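Local structure of BluB-like flavoprotein (Clostridium difficile 630, 3EO8) at residues V22-I27 / V49-R53; Q68-L72 / F86-V90; F96-V102 / M193-G197. The protein binds flavin mononucleotide and probably acts as an FMN-dependent oxidoreductase of the nitroreductase type. All coordinates share one frame; numbering follows the deposited sequence. Where two conformers were deposited one is given.

Interaction 1. Residues V22-I27 / V49-R53; sequences VSDEDI and VVIKR
Lys52, with CG beside its backbone N (chi1 -73°) and the rest of the chain extended, carries its ammonium from just past strand 47-51 to the entrance of helix 24-35, where Val22 and Asp24 receive it. This is helix-on-sheet packing in the FMN-dependent nitroreductase fold, closed at its more exposed end by a salt bridge. Lys52 NZ donates to Val22 O at 2.7 Å, almost in line with the carbonyl bond (C=O...NZ angle 170°). Lys52 NZ also meets Asp24 OD1 at 2.8 Å, from above the carboxylate plane, so two oxygens grip one ammonium group. Deeper in, Ile27 crosses Val50: Ile27 CG2 lies 3.9 Å from Val50 CG2, and Ile27 CD1 touches both Val50 CG1 and the end of the Lys52 aliphatic chain, at CE. Phe217 of the second subunit packs on Asp24 and Ile27, while Val49 and Val50 pair in parallel with a strand of that subunit, so the sheet runs on across the dimer interface. The first turn of the helix that supplies Asp24 and Ile27 is capped by Ser23, whose OG accepts a 3.0 Å hydrogen bond from Asp26 N.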
loop_
_atom_site.group_PDB
_atom_site.type_symbol
_atom_site.label_atom_id
_atom_site.label_comp_id
_atom_site.label_asym_id
_atom_site.label_seq_id
_atom_site.Cartn_x
_atom_site.Cartn_y
_atom_site.Cartn_z
ATOM N N VAL A 22 -2.774 -25.081 6.644
ATOM C CA VAL A 22 -2.281 -23.922 7.381
ATOM C C VAL A 22 -3.076 -23.823 8.675
ATOM O O VAL A 22 -4.316 -23.780 8.642
ATOM C CB VAL A 22 -2.488 -22.635 6.563
ATOM C CG1 VAL A 22 -1.747 -21.488 7.225
ATOM C CG2 VAL A 22 -2.012 -22.865 5.126
ATOM N N SER A 23 -2.392 -23.839 9.824
ATOM C CA SER A 23 -3.114 -23.781 11.095
ATOM C C SER A 23 -3.738 -22.417 11.347
ATOM O O SER A 23 -3.183 -21.362 10.963
ATOM C CB SER A 23 -2.203 -24.161 12.257
ATOM O OG SER A 23 -1.408 -23.058 12.635
ATOM N N ASP A 24 -4.905 -22.424 11.984
ATOM C CA ASP A 24 -5.561 -21.173 12.382
ATOM C C ASP A 24 -4.668 -20.299 13.281
ATOM O O ASP A 24 -4.599 -19.080 13.111
ATOM C CB ASP A 24 -6.881 -21.447 13.101
ATOM C CG ASP A 24 -8.000 -21.895 12.161
ATOM O OD1 ASP A 24 -7.858 -21.869 10.920
ATOM O OD2 ASP A 24 -9.050 -22.298 12.702
ATOM N N GLU A 25 -3.983 -20.938 14.223
ATOM C CA GLU A 25 -3.046 -20.270 15.121
ATOM C C GLU A 25 -1.967 -19.514 14.340
ATOM O O GLU A 25 -1.594 -18.408 14.720
ATOM C CB GLU A 25 -2.397 -21.271 16.101
ATOM N N ASP A 26 -1.463 -20.095 13.251
ATOM C CA ASP A 26 -0.426 -19.439 12.474
ATOM C C ASP A 26 -1.025 -18.278 11.676
ATOM O O ASP A 26 -0.429 -17.217 11.549
ATOM C CB ASP A 26 0.255 -20.423 11.512
ATOM C CG ASP A 26 1.241 -21.363 12.203
ATOM O OD1 ASP A 26 1.643 -21.093 13.331
ATOM O OD2 ASP A 26 1.640 -22.355 11.577
ATOM N N ILE A 27 -2.230 -18.470 11.177
ATOM C CA ILE A 27 -2.899 -17.418 10.405
ATOM C C ILE A 27 -3.185 -16.230 11.325
ATOM O O ILE A 27 -3.069 -15.061 10.937
ATOM C CB ILE A 27 -4.210 -17.900 9.772
ATOM C CG1 ILE A 27 -3.939 -18.995 8.724
ATOM C CG2 ILE A 27 -4.916 -16.719 9.086
ATOM C CD1 ILE A 27 -5.179 -19.785 8.322
ATOM N N VAL A 49 -10.830 -11.778 6.313
ATOM C CA VAL A 49 -11.796 -12.865 6.349
ATOM C C VAL A 49 -11.127 -14.132 5.881
ATOM O O VAL A 49 -10.728 -14.238 4.736
ATOM C CB VAL A 49 -13.029 -12.554 5.472
ATOM C CG1 VAL A 49 -14.052 -13.697 5.527
ATOM C CG2 VAL A 49 -13.658 -11.250 5.919
ATOM N N VAL A 50 -10.968 -15.093 6.788
ATOM C CA VAL A 50 -10.204 -16.288 6.490
ATOM C C VAL A 50 -11.102 -17.464 6.100
ATOM O O VAL A 50 -11.961 -17.891 6.884
ATOM C CB VAL A 50 -9.395 -16.688 7.723
ATOM C CG1 VAL A 50 -8.584 -17.943 7.416
ATOM C CG2 VAL A 50 -8.465 -15.550 8.125
ATOM N N ILE A 51 -10.911 -17.991 4.893
ATOM C CA ILE A 51 -11.766 -19.039 4.379
ATOM C C ILE A 51 -10.986 -20.286 4.068
ATOM O O ILE A 51 -9.999 -20.237 3.348
ATOM C CB ILE A 51 -12.479 -18.579 3.083
ATOM C CG1 ILE A 51 -13.353 -17.382 3.361
ATOM C CG2 ILE A 51 -13.354 -19.701 2.502
ATOM C CD1 ILE A 51 -13.725 -16.605 2.106
ATOM N N LYS A 52 -11.454 -21.412 4.617
ATOM C CA LYS A 52 -10.980 -22.736 4.251
ATOM C C LYS A 52 -12.091 -23.588 3.625
ATOM O O LYS A 52 -11.819 -24.683 3.110
ATOM C CB LYS A 52 -10.392 -23.448 5.481
ATOM C CG LYS A 52 -9.041 -22.904 5.945
ATOM C CD LYS A 52 -8.607 -23.562 7.258
ATOM C CE LYS A 52 -7.336 -22.976 7.827
ATOM N NZ LYS A 52 -6.950 -23.761 9.036
ATOM N N ARG A 53 -13.319 -23.078 3.637
ATOM C CA ARG A 53 -14.460 -23.861 3.155
ATOM C C ARG A 53 -14.408 -23.952 1.632
ATOM O O ARG A 53 -14.528 -22.961 0.935
ATOM C CB ARG A 53 -15.782 -23.236 3.631
ATOM C CG ARG A 53 -16.965 -24.181 3.552
ATOM C CD ARG A 53 -18.299 -23.440 3.597
ATOM N NE ARG A 53 -18.546 -22.789 4.878
ATOM C CZ ARG A 53 -19.331 -21.730 5.063
ATOM N NH1 ARG A 53 -19.937 -21.132 4.042
ATOM N NH2 ARG A 53 -19.489 -21.242 6.278
#

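Interaction 2. Residues Q68-L72 / F86-V90; sequences QQEIL and FRKFV
Leu72 sets its methyl groups against Phe86 and Arg87: Leu72 CD2 lies 3.6 Å from Phe86 CD2, in the plane of the ring at its edge, and also sits over one face of the Arg87 guanidinium. Leu72 CD1 rests 3.7 Å from Arg87 CG, against the aliphatic part of that side chain. One turn earlier Gln68, its CG anti to the backbone N (chi1 -180°), slides past Phe86 and ends against Val90. Gln68 CG is 3.7 Å from Phe86 CE2, and the amide end packs on Val90, whose CG2 in turn lies over a face of the Phe86 ring. Two waters form the next shell. One accepts from Gln68 NE2 and donates to Arg87 O; the other joins Gln69 OE1 to Arg87 NH2 at the edge of the guanidinium. Arg87 is held further by a salt bridge from NH2 to Asp76 and a hydrogen bond from NH1 to Asn84. The segments of helices 54-75 and 80-93 run antiparallel at 164°, their axes 11.4 Å apart, as two arms of a helical hairpin; Tyr168 from a loop touches Gln68, Ile71 and Val90, and the second subunit packs Leu119 on Ile71 and Glu118 on Phe86.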
loop_
_atom_site.group_PDB
_atom_site.type_symbol
_atom_site.label_atom_id
_atom_site.label_comp_id
_atom_site.label_asym_id
_atom_site.label_seq_id
_atom_site.Cartn_x
_atom_site.Cartn_y
_atom_site.Cartn_z
ATOM N N GLN A 68 -16.403 -12.157 -15.551
ATOM C CA GLN A 68 -15.433 -12.264 -16.668
ATOM C C GLN A 68 -16.105 -12.537 -18.003
ATOM O O GLN A 68 -15.766 -11.928 -19.007
ATOM C CB GLN A 68 -14.426 -13.388 -16.420
ATOM C CG GLN A 68 -13.397 -13.548 -17.519
ATOM C CD GLN A 68 -12.832 -14.951 -17.534
ATOM O OE1 GLN A 68 -13.485 -15.892 -17.063
ATOM N NE2 GLN A 68 -11.640 -15.108 -18.105
ATOM N N GLN A 69 -17.050 -13.471 -18.021
ATOM C CA GLN A 69 -17.680 -13.826 -19.273
ATOM C C GLN A 69 -18.499 -12.671 -19.869
ATOM O O GLN A 69 -18.543 -12.522 -21.082
ATOM C CB GLN A 69 -18.521 -15.070 -19.100
ATOM C CG GLN A 69 -17.703 -16.320 -18.825
ATOM C CD GLN A 69 -16.805 -16.755 -19.973
ATOM O OE1 GLN A 69 -17.140 -16.606 -21.143
ATOM N NE2 GLN A 69 -15.656 -17.316 -19.628
ATOM N N GLU A 70 -19.138 -11.863 -19.024
ATOM C CA GLU A 70 -19.875 -10.698 -19.499
ATOM C C GLU A 70 -18.938 -9.739 -20.221
ATOM O O GLU A 70 -19.321 -9.166 -21.253
ATOM C CB GLU A 70 -20.547 -9.962 -18.332
ATOM C CG GLU A 70 -21.545 -10.791 -17.556
ATOM C CD GLU A 70 -22.034 -10.070 -16.297
ATOM O OE1 GLU A 70 -21.655 -8.879 -16.097
ATOM O OE2 GLU A 70 -22.812 -10.703 -15.535
ATOM N N ILE A 71 -17.718 -9.585 -19.696
ATOM C CA ILE A 71 -16.695 -8.762 -20.347
ATOM C C ILE A 71 -16.205 -9.418 -21.663
ATOM O O ILE A 71 -16.171 -8.762 -22.689
ATOM C CB ILE A 71 -15.501 -8.462 -19.424
ATOM C CG1 ILE A 71 -15.964 -7.678 -18.175
ATOM C CG2 ILE A 71 -14.485 -7.701 -20.182
ATOM C CD1 ILE A 71 -14.953 -7.657 -16.997
ATOM N N LEU A 72 -15.902 -10.720 -21.624
ATOM C CA LEU A 72 -15.398 -11.446 -22.789
ATOM C C LEU A 72 -16.319 -11.410 -24.019
ATOM O O LEU A 72 -15.854 -11.261 -25.157
ATOM C CB LEU A 72 -15.073 -12.910 -22.411
ATOM C CG LEU A 72 -13.793 -13.103 -21.615
ATOM C CD1 LEU A 72 -13.678 -14.532 -21.098
ATOM C CD2 LEU A 72 -12.539 -12.725 -22.425
ATOM N N PHE A 86 -7.103 -12.158 -22.336
ATOM C CA PHE A 86 -7.816 -12.058 -21.034
ATOM C C PHE A 86 -8.271 -13.429 -20.490
ATOM O O PHE A 86 -8.197 -13.674 -19.281
ATOM C CB PHE A 86 -9.003 -11.112 -21.166
ATOM C CG PHE A 86 -9.662 -10.739 -19.866
ATOM C CD1 PHE A 86 -8.935 -10.237 -18.822
ATOM C CD2 PHE A 86 -11.045 -10.828 -19.725
ATOM C CE1 PHE A 86 -9.575 -9.834 -17.634
ATOM C CE2 PHE A 86 -11.670 -10.432 -18.560
ATOM C CZ PHE A 86 -10.920 -9.945 -17.512
ATOM N N ARG A 87 -8.706 -14.330 -21.370
ATOM C CA ARG A 87 -9.011 -15.705 -20.964
ATOM C C ARG A 87 -7.821 -16.373 -20.276
ATOM O O ARG A 87 -7.958 -17.026 -19.235
ATOM C CB ARG A 87 -9.421 -16.532 -22.195
ATOM C CG ARG A 87 -10.760 -16.149 -22.767
ATOM C CD ARG A 87 -11.196 -16.939 -24.048
ATOM N NE ARG A 87 -12.569 -16.566 -24.358
ATOM C CZ ARG A 87 -12.969 -15.659 -25.251
ATOM N NH1 ARG A 87 -12.134 -15.057 -26.094
ATOM N NH2 ARG A 87 -14.254 -15.402 -25.354
ATOM N N LYS A 88 -6.647 -16.234 -20.884
ATOM C CA LYS A 88 -5.444 -16.886 -20.345
ATOM C C LYS A 88 -5.069 -16.198 -19.046
ATOM O O LYS A 88 -4.686 -16.849 -18.081
ATOM C CB LYS A 88 -4.270 -16.797 -21.343
ATOM C CG LYS A 88 -3.003 -17.570 -20.863
ATOM C CD LYS A 88 -1.839 -17.563 -21.886
ATOM N N PHE A 89 -5.169 -14.871 -19.031
ATOM C CA PHE A 89 -4.801 -14.094 -17.841
ATOM C C PHE A 89 -5.611 -14.496 -16.590
ATOM O O PHE A 89 -5.054 -14.709 -15.504
ATOM C CB PHE A 89 -4.966 -12.594 -18.113
ATOM C CG PHE A 89 -4.802 -11.761 -16.899
ATOM C CD1 PHE A 89 -3.554 -11.386 -16.465
ATOM C CD2 PHE A 89 -5.912 -11.390 -16.140
ATOM C CE1 PHE A 89 -3.406 -10.637 -15.303
ATOM C CE2 PHE A 89 -5.761 -10.645 -14.995
ATOM C CZ PHE A 89 -4.508 -10.277 -14.574
ATOM N N VAL A 90 -6.928 -14.606 -16.743
ATOM C CA VAL A 90 -7.768 -14.932 -15.592
ATOM C C VAL A 90 -7.468 -16.327 -15.014
ATOM O O VAL A 90 -7.466 -16.492 -13.793
ATOM C CB VAL A 90 -9.227 -14.729 -15.902
ATOM C CG1 VAL A 90 -10.118 -15.227 -14.754
ATOM C CG2 VAL A 90 -9.433 -13.271 -16.184
HETATM O O HOH W 1 -10.372 -17.691 -18.365
HETATM O O HOH W 2 -16.336 -16.215 -23.584
#

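Interaction 3. Residues F96-V102 / M193-G197; sequences FYLKAPV and MLALG
Val102 and Leu196 form an antiparallel hydrogen-bonded pair, in which Leu196 N donates to Val102 O at 3.1 Å and the return bond from Val102 N to Leu196 O is weak at 3.3 Å. Their side chains lie side by side and point the same way, Val102 CB 4.0 Å from Leu196 CB. Just before Val102 enters the sheet, Ala100 CB and Pro101 CD close on Leu196 O, and Pro101 CD also packs on Gly197 CA at 3.9 Å. The preceding 3-10 turn, residues 96-99, brings two aromatic residues to the same strand. Tyr97 packs its CB on Ala195 CB at 3.8 Å. Its CG sits between the backbone N and the carbonyl carbon (chi1 78°), which turns the ring toward residue 193, a selenomethionine. There Met193 CE touches Tyr97 CD2 at 3.8 Å, while Met193 SE stands above the face of the Tyr97 ring at 5.3 Å from its centroid, a Met-aromatic contact at a distance. The phenol OH is tied to Met57 O of helix 54-75. Phe96 CE1 reaches Ala195 CB at 4.1 Å, and the ring packs on Cys161 and Leu163 of the next strand as well as on Arg15. Phe96 also touches the bound FMN and so contributes to the flavin pocket; the turn carrying it packs against strand 189-197, in the antiparallel sheet of the nitroreductase-family fold.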
loop_
_atom_site.group_PDB
_atom_site.type_symbol
_atom_site.label_atom_id
_atom_site.label_comp_id
_atom_site.label_asym_id
_atom_site.label_seq_id
_atom_site.Cartn_x
_atom_site.Cartn_y
_atom_site.Cartn_z
ATOM N N PHE A 96 -6.157 -19.386 -10.082
ATOM C CA PHE A 96 -5.178 -20.296 -9.476
ATOM C C PHE A 96 -5.276 -20.367 -7.962
ATOM O O PHE A 96 -4.761 -21.304 -7.362
ATOM C CB PHE A 96 -3.736 -19.887 -9.829
ATOM C CG PHE A 96 -3.284 -18.691 -9.090
ATOM C CD1 PHE A 96 -2.752 -18.815 -7.818
ATOM C CD2 PHE A 96 -3.481 -17.430 -9.614
ATOM C CE1 PHE A 96 -2.375 -17.728 -7.098
ATOM C CE2 PHE A 96 -3.106 -16.319 -8.899
ATOM C CZ PHE A 96 -2.570 -16.461 -7.632
ATOM N N TYR A 97 -5.920 -19.393 -7.324
ATOM C CA TYR A 97 -6.055 -19.417 -5.863
ATOM C C TYR A 97 -6.720 -20.694 -5.351
ATOM O O TYR A 97 -6.518 -21.076 -4.197
ATOM C CB TYR A 97 -6.807 -18.187 -5.326
ATOM C CG TYR A 97 -8.323 -18.216 -5.481
ATOM C CD1 TYR A 97 -9.131 -18.915 -4.602
ATOM C CD2 TYR A 97 -8.934 -17.515 -6.486
ATOM C CE1 TYR A 97 -10.524 -18.947 -4.739
ATOM C CE2 TYR A 97 -10.309 -17.520 -6.644
ATOM C CZ TYR A 97 -11.108 -18.243 -5.773
ATOM O OH TYR A 97 -12.493 -18.281 -5.943
ATOM N N LEU A 98 -7.509 -21.359 -6.194
ATOM C CA LEU A 98 -8.201 -22.568 -5.784
ATOM C C LEU A 98 -7.205 -23.695 -5.470
ATOM O O LEU A 98 -7.548 -24.671 -4.835
ATOM C CB LEU A 98 -9.142 -23.031 -6.881
ATOM C CG LEU A 98 -10.348 -22.112 -7.073
ATOM C CD1 LEU A 98 -10.964 -22.375 -8.444
ATOM C CD2 LEU A 98 -11.368 -22.335 -5.947
ATOM N N LYS A 99 -5.969 -23.521 -5.930
ATOM C CA LYS A 99 -4.892 -24.481 -5.673
ATOM C C LYS A 99 -4.390 -24.440 -4.240
ATOM O O LYS A 99 -3.661 -25.359 -3.829
ATOM C CB LYS A 99 -3.734 -24.219 -6.636
ATOM C CG LYS A 99 -4.109 -24.381 -8.109
ATOM C CD LYS A 99 -2.937 -24.097 -9.050
ATOM C CE LYS A 99 -3.357 -24.469 -10.470
ATOM N NZ LYS A 99 -2.427 -24.006 -11.537
ATOM N N ALA A 100 -4.741 -23.386 -3.497
ATOM C CA ALA A 100 -4.333 -23.229 -2.098
ATOM C C ALA A 100 -5.408 -23.726 -1.135
ATOM O O ALA A 100 -6.590 -23.706 -1.465
ATOM C CB ALA A 100 -4.004 -21.777 -1.812
ATOM N N PRO A 101 -4.996 -24.152 0.075
ATOM C CA PRO A 101 -5.914 -24.519 1.139
ATOM C C PRO A 101 -6.647 -23.358 1.799
ATOM O O PRO A 101 -7.668 -23.576 2.417
ATOM C CB PRO A 101 -5.006 -25.243 2.148
ATOM C CG PRO A 101 -3.637 -24.627 1.936
ATOM C CD PRO A 101 -3.580 -24.296 0.469
ATOM N N VAL A 102 -6.153 -22.134 1.664
ATOM C CA VAL A 102 -6.754 -20.986 2.350
ATOM C C VAL A 102 -6.891 -19.829 1.393
ATOM O O VAL A 102 -5.964 -19.535 0.646
ATOM C CB VAL A 102 -5.894 -20.525 3.551
ATOM C CG1 VAL A 102 -6.516 -19.303 4.228
ATOM C CG2 VAL A 102 -5.664 -21.671 4.528
HETATM N N MSE A 193 -7.302 -10.173 -2.289
HETATM C CA MSE A 193 -7.272 -11.513 -1.722
HETATM C C MSE A 193 -5.847 -11.991 -1.605
HETATM O O MSE A 193 -4.916 -11.456 -2.233
HETATM C CB MSE A 193 -8.080 -12.529 -2.536
HETATM C CG MSE A 193 -9.336 -11.958 -3.166
HETATM SE SE MSE A 193 -10.556 -13.249 -3.917
HETATM C CE MSE A 193 -9.569 -13.885 -5.434
ATOM N N LEU A 194 -5.669 -12.972 -0.728
ATOM C CA LEU A 194 -4.414 -13.692 -0.595
ATOM C C LEU A 194 -4.680 -15.184 -0.768
ATOM O O LEU A 194 -5.580 -15.756 -0.089
ATOM C CB LEU A 194 -3.822 -13.464 0.768
ATOM C CG LEU A 194 -3.286 -12.081 1.060
ATOM C CD1 LEU A 194 -3.227 -11.822 2.589
ATOM C CD2 LEU A 194 -1.930 -11.993 0.426
ATOM N N ALA A 195 -3.925 -15.812 -1.671
ATOM C CA ALA A 195 -3.896 -17.278 -1.766
ATOM C C ALA A 195 -2.762 -17.735 -0.858
ATOM O O ALA A 195 -1.619 -17.308 -1.041
ATOM C CB ALA A 195 -3.642 -17.761 -3.225
ATOM N N LEU A 196 -3.075 -18.610 0.097
ATOM C CA LEU A 196 -2.170 -18.931 1.188
ATOM C C LEU A 196 -2.032 -20.427 1.394
ATOM O O LEU A 196 -3.024 -21.140 1.508
ATOM C CB LEU A 196 -2.692 -18.290 2.491
ATOM C CG LEU A 196 -1.911 -18.496 3.793
ATOM C CD1 LEU A 196 -0.474 -17.869 3.730
ATOM C CD2 LEU A 196 -2.751 -17.939 5.002
ATOM N N GLY A 197 -0.790 -20.885 1.494
ATOM C CA GLY A 197 -0.484 -22.308 1.670
ATOM C C GLY A 197 0.992 -22.587 1.857
ATOM O O GLY A 197 1.807 -21.678 1.976
#

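Interactions 1 and 3 meet on one sheet, where strand 102-108, entered at Val102, lies between strand 47-51 of interaction 1 and strand 189-197 of interaction 3. Lys52 packs on Pro101 and Val102, and Val22 on Gly197; the centres of the two interactions lie about 11 Å apart. Interaction 2 lies off the sheet among the helices, yet its helix 54-75 also receives Tyr97 of interaction 3. Interaction 3 is buried and largely apolar, joined by strand pairing, and alone includes a residue touching FMN. Interaction 2, also buried, mixes apolar packing with water bridges. Interaction 1 is partly buried, combining Ile27-Val50 packing with charge at its more exposed end. Interactions 1 and 2 contact the second subunit; interaction 3 stays within its own chain.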